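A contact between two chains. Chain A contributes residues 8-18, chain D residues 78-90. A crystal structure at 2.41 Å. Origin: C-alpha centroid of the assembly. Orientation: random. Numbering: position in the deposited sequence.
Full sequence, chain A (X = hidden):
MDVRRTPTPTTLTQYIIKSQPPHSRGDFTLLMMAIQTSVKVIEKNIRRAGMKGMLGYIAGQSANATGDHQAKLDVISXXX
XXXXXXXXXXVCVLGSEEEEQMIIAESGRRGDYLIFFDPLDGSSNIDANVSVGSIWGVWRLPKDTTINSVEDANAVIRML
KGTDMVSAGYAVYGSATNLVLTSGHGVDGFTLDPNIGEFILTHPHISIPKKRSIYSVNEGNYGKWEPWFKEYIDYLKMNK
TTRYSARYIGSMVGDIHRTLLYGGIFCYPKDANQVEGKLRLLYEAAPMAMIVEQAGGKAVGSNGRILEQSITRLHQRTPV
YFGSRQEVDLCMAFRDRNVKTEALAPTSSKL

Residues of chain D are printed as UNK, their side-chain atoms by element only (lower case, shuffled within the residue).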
# COMPACT_ATOMS: atom_id res chain seq x y z
N THR A 8 3.73 14.24 -12.80
CA THR A 8 3.20 13.37 -13.90
C THR A 8 4.27 12.45 -14.48
O THR A 8 5.04 12.88 -15.37
CB THR A 8 2.66 14.18 -15.06
OG1 THR A 8 3.60 15.21 -15.35
CG2 THR A 8 1.31 14.78 -14.71
N PRO A 9 4.35 11.21 -13.98
CA PRO A 9 5.29 10.25 -14.57
C PRO A 9 4.73 9.58 -15.84
O PRO A 9 3.50 9.56 -16.04
CB PRO A 9 5.50 9.23 -13.44
CG PRO A 9 4.21 9.27 -12.68
CD PRO A 9 3.74 10.69 -12.74
N THR A 10 5.63 9.04 -16.68
CA THR A 10 5.26 8.35 -17.93
C THR A 10 4.79 6.93 -17.66
O THR A 10 5.60 6.07 -17.32
CB THR A 10 6.44 8.32 -18.92
OG1 THR A 10 6.89 9.65 -19.18
CG2 THR A 10 6.05 7.65 -20.27
N THR A 11 3.50 6.67 -17.84
CA THR A 11 2.97 5.31 -17.65
C THR A 11 3.19 4.42 -18.88
O THR A 11 3.37 4.91 -20.00
CB THR A 11 1.47 5.30 -17.27
OG1 THR A 11 0.67 5.71 -18.39
CG2 THR A 11 1.20 6.21 -16.05
N LEU A 12 3.10 3.12 -18.66
CA LEU A 12 3.15 2.14 -19.72
C LEU A 12 2.07 2.39 -20.78
O LEU A 12 2.35 2.40 -21.98
CB LEU A 12 3.03 0.72 -19.16
CG LEU A 12 3.02 -0.46 -20.15
CD1 LEU A 12 4.09 -0.33 -21.22
CD2 LEU A 12 3.20 -1.77 -19.41
N THR A 13 0.84 2.62 -20.33
CA THR A 13 -0.27 2.94 -21.21
C THR A 13 -0.01 4.17 -22.08
O THR A 13 -0.29 4.15 -23.28
CB THR A 13 -1.55 3.13 -20.37
OG1 THR A 13 -1.93 1.86 -19.83
CG2 THR A 13 -2.70 3.69 -21.20
N GLN A 14 0.52 5.23 -21.48
CA GLN A 14 0.91 6.41 -22.24
C GLN A 14 1.98 6.10 -23.28
O GLN A 14 1.90 6.55 -24.42
CB GLN A 14 1.49 7.49 -21.32
CG GLN A 14 0.48 8.40 -20.66
CD GLN A 14 1.16 9.38 -19.71
OE1 GLN A 14 2.05 9.01 -18.94
NE2 GLN A 14 0.75 10.64 -19.77
N TYR A 15 3.00 5.35 -22.87
CA TYR A 15 4.09 4.96 -23.76
C TYR A 15 3.57 4.19 -24.99
O TYR A 15 3.97 4.47 -26.11
CB TYR A 15 5.12 4.15 -22.97
CG TYR A 15 6.27 3.61 -23.78
CD1 TYR A 15 7.40 4.40 -24.03
CD2 TYR A 15 6.24 2.30 -24.29
CE1 TYR A 15 8.47 3.89 -24.76
CE2 TYR A 15 7.31 1.79 -25.01
CZ TYR A 15 8.41 2.59 -25.24
OH TYR A 15 9.45 2.10 -25.98
N ILE A 16 2.67 3.24 -24.75
CA ILE A 16 2.08 2.42 -25.82
C ILE A 16 1.27 3.28 -26.81
O ILE A 16 1.42 3.13 -28.02
CB ILE A 16 1.15 1.32 -25.25
CG1 ILE A 16 1.92 0.31 -24.42
CG2 ILE A 16 0.39 0.59 -26.36
CD1 ILE A 16 2.87 -0.59 -25.19
N ILE A 17 0.45 4.18 -26.29
CA ILE A 17 -0.39 5.05 -27.10
C ILE A 17 0.46 5.97 -27.96
O ILE A 17 0.17 6.16 -29.14
CB ILE A 17 -1.37 5.88 -26.23
CG1 ILE A 17 -2.43 4.97 -25.62
CG2 ILE A 17 -2.07 6.96 -27.06
CD1 ILE A 17 -3.26 5.61 -24.50
N LYS A 18 1.49 6.56 -27.35
CA LYS A 18 2.39 7.48 -28.05
C LYS A 18 3.15 6.75 -29.16
O LYS A 18 3.35 7.31 -30.24
CB LYS A 18 3.36 8.13 -27.04
CG LYS A 18 4.33 9.15 -27.64
CD LYS A 18 3.68 10.45 -28.10
CE LYS A 18 4.67 11.21 -28.99
NZ LYS A 18 4.59 12.69 -28.86
N UNK D 78 -4.26 19.83 -11.07
CA UNK D 78 -4.51 20.40 -12.38
C UNK D 78 -3.54 19.86 -13.43
O UNK D 78 -3.96 19.40 -14.49
o UNK D 78 -6.05 22.22 -14.06
c UNK D 78 -4.96 22.56 -13.61
n UNK D 78 -4.19 23.47 -14.20
c UNK D 78 -4.42 21.92 -12.34
N UNK D 79 -2.25 19.88 -13.09
CA UNK D 79 -1.18 19.33 -13.93
C UNK D 79 -1.45 17.88 -14.36
O UNK D 79 -1.23 17.51 -15.52
c UNK D 79 0.65 20.88 -13.16
c UNK D 79 0.19 19.42 -13.21
c UNK D 79 1.26 18.57 -13.90
c UNK D 79 1.79 21.16 -12.21
N UNK D 80 -1.88 17.06 -13.40
CA UNK D 80 -2.12 15.65 -13.64
C UNK D 80 -3.25 15.44 -14.64
O UNK D 80 -3.07 14.75 -15.65
c UNK D 80 -2.45 14.95 -12.32
N UNK D 81 -4.42 16.01 -14.35
CA UNK D 81 -5.57 15.90 -15.25
C UNK D 81 -5.22 16.33 -16.67
O UNK D 81 -5.54 15.62 -17.61
c UNK D 81 -7.82 16.01 -12.60
c UNK D 81 -9.58 14.34 -13.92
c UNK D 81 -8.65 15.09 -14.63
c UNK D 81 -8.74 15.26 -11.88
c UNK D 81 -6.76 16.72 -14.75
c UNK D 81 -9.62 14.42 -12.54
c UNK D 81 -7.76 15.92 -13.97
N UNK D 82 -4.52 17.45 -16.82
CA UNK D 82 -4.16 17.94 -18.15
C UNK D 82 -3.19 17.04 -18.88
O UNK D 82 -3.35 16.80 -20.08
c UNK D 82 -3.57 19.35 -18.08
c UNK D 82 -4.55 20.39 -17.59
c UNK D 82 -3.89 21.70 -17.19
n UNK D 82 -2.45 23.60 -17.67
c UNK D 82 -2.77 22.20 -18.09
N UNK D 83 -2.17 16.55 -18.17
CA UNK D 83 -1.14 15.74 -18.80
C UNK D 83 -1.71 14.42 -19.33
O UNK D 83 -1.46 14.04 -20.47
c UNK D 83 -0.01 15.48 -17.82
N UNK D 84 -2.49 13.75 -18.50
CA UNK D 84 -3.04 12.45 -18.87
C UNK D 84 -4.18 12.57 -19.89
O UNK D 84 -4.24 11.76 -20.81
c UNK D 84 -1.06 11.41 -14.65
c UNK D 84 -2.27 11.28 -16.76
c UNK D 84 -3.46 11.65 -17.63
c UNK D 84 -1.24 10.49 -17.26
c UNK D 84 -0.05 10.62 -15.18
o UNK D 84 1.03 10.28 -14.43
c UNK D 84 -0.14 10.16 -16.49
c UNK D 84 -2.16 11.73 -15.44
N UNK D 85 -5.03 13.59 -19.77
CA UNK D 85 -6.11 13.81 -20.75
C UNK D 85 -5.58 14.19 -22.14
O UNK D 85 -6.03 13.62 -23.13
c UNK D 85 -8.73 15.65 -18.54
c UNK D 85 -9.03 13.39 -19.58
c UNK D 85 -7.11 14.85 -20.29
c UNK D 85 -8.03 14.43 -19.13
N UNK D 86 -4.62 15.11 -22.20
CA UNK D 86 -4.04 15.51 -23.48
C UNK D 86 -3.32 14.36 -24.19
O UNK D 86 -3.38 14.26 -25.42
c UNK D 86 -3.85 18.04 -22.98
c UNK D 86 -3.13 16.73 -23.33
c UNK D 86 -4.78 18.50 -24.11
c UNK D 86 -2.84 19.14 -22.65
N UNK D 87 -2.65 13.49 -23.43
CA UNK D 87 -1.95 12.33 -24.02
C UNK D 87 -2.87 11.13 -24.32
O UNK D 87 -2.42 10.18 -24.93
c UNK D 87 -0.78 11.90 -23.13
o UNK D 87 -1.22 11.19 -21.98
N UNK D 88 -4.13 11.18 -23.91
CA UNK D 88 -5.07 10.07 -24.18
C UNK D 88 -5.41 9.87 -25.66
O UNK D 88 -5.79 8.77 -26.04
c UNK D 88 -6.37 10.26 -23.40
o UNK D 88 -7.14 11.36 -23.87
N UNK D 89 -5.25 10.92 -26.48
CA UNK D 89 -5.74 11.00 -27.88
C UNK D 89 -7.26 11.13 -27.99
O UNK D 89 -7.79 11.14 -29.10
o UNK D 89 -6.02 8.66 -28.51
c UNK D 89 -5.27 9.84 -28.79
c UNK D 89 -3.77 9.57 -28.64
N UNK D 90 -7.96 11.30 -26.87
CA UNK D 90 -9.43 11.31 -26.87
C UNK D 90 -10.07 12.70 -26.82
O UNK D 90 -11.25 12.83 -27.13
o UNK D 90 -9.75 9.12 -25.96
c UNK D 90 -9.95 10.49 -25.69

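Position 78 has two side-chain carbons, the second carrying one oxygen and one nitrogen, and lies out of reach of residues 8-18 of chain A: a short amide, Asn D78. Its buried amide suits the place because both polar atoms are hydrogen-bonded elsewhere in the structure. Position 79 has four carbons forked at the first, one arm two carbons long, and makes an apolar contact with the methyl of Thr A8. This is Ile D79; its CG2 lies 3.9 Å from CG2 of Thr A8. Position 80 has a single carbon, and its CA comes within 3.7 Å of Thr A8 CG2: Ala D80. So small a side chain leaves the backbone accessible.

Position 81, one carbon and then a bare six-carbon ring directed away from the other stretch, is Phe D81, an apolar side chain in a buried place. Position 82, four carbons in a row ending in nitrogen, the end leading away from the contact, is Lys D82, whose NZ is hydrogen-bonded elsewhere in the structure. Position 83 again has one carbon, CB, directed toward the other stretch and 3.5 Å from Thr A8 CG2: Ala D83.

Position 84 has one carbon and a six-membered ring bearing an oxygen. Its CB starts out sideways, but the ring reaches across to the carbonyl of Pro A9: Tyr D84. Its OH donates a hydrogen bond to Pro A9 O at 3.0 Å, near the ring plane. A backbone carbonyl suits a phenol, which has a proton to give; proline's nitrogen has none to share.

Positions 85 and 86 each carry four carbons forked at the second, out of reach of the other stretch, hence Leu D85, apolar and buried, and Leu D86, partly exposed. Position 87, one carbon and one oxygen that meets the amide of Gln A14, is Ser D87. Its OG accepts a nearly straight bond from Gln A14 NE2 at 3.0 Å (168°), a short polar group meeting a long amide. Position 88 has the same atoms, but its CB points away: Ser D88, whose OG instead donates to Leu D85 O at 2.6 Å. Position 89, one carbon carrying an oxygen and a carbon, packs against Ile A17 and has positive phi just after the helix: Thr D89. Its CG2 lies 3.5 Å from Ile A17 CG2. Position 90, one carbon and one oxygen, out of reach, is Ser D90, its OG hydrogen-bonded elsewhere in the structure.

The contact therefore combines methyl packing at both ends with two hydrogen bonds between them. The Gln A14 side chain is tied back at one end: its OE1 accepts from Thr A11 N at 3.0 Å, while Thr A11 OG1 caps the helix by accepting from Gln A14 N at 3.1 Å. NE2 remains free to reach Ser D87. The helix axes come no closer than 11.0 Å, at 36°; side chains of chain D meet side chains and one backbone carbonyl of chain A.

Chain D (78-90) NIAFKAYLLSSTS
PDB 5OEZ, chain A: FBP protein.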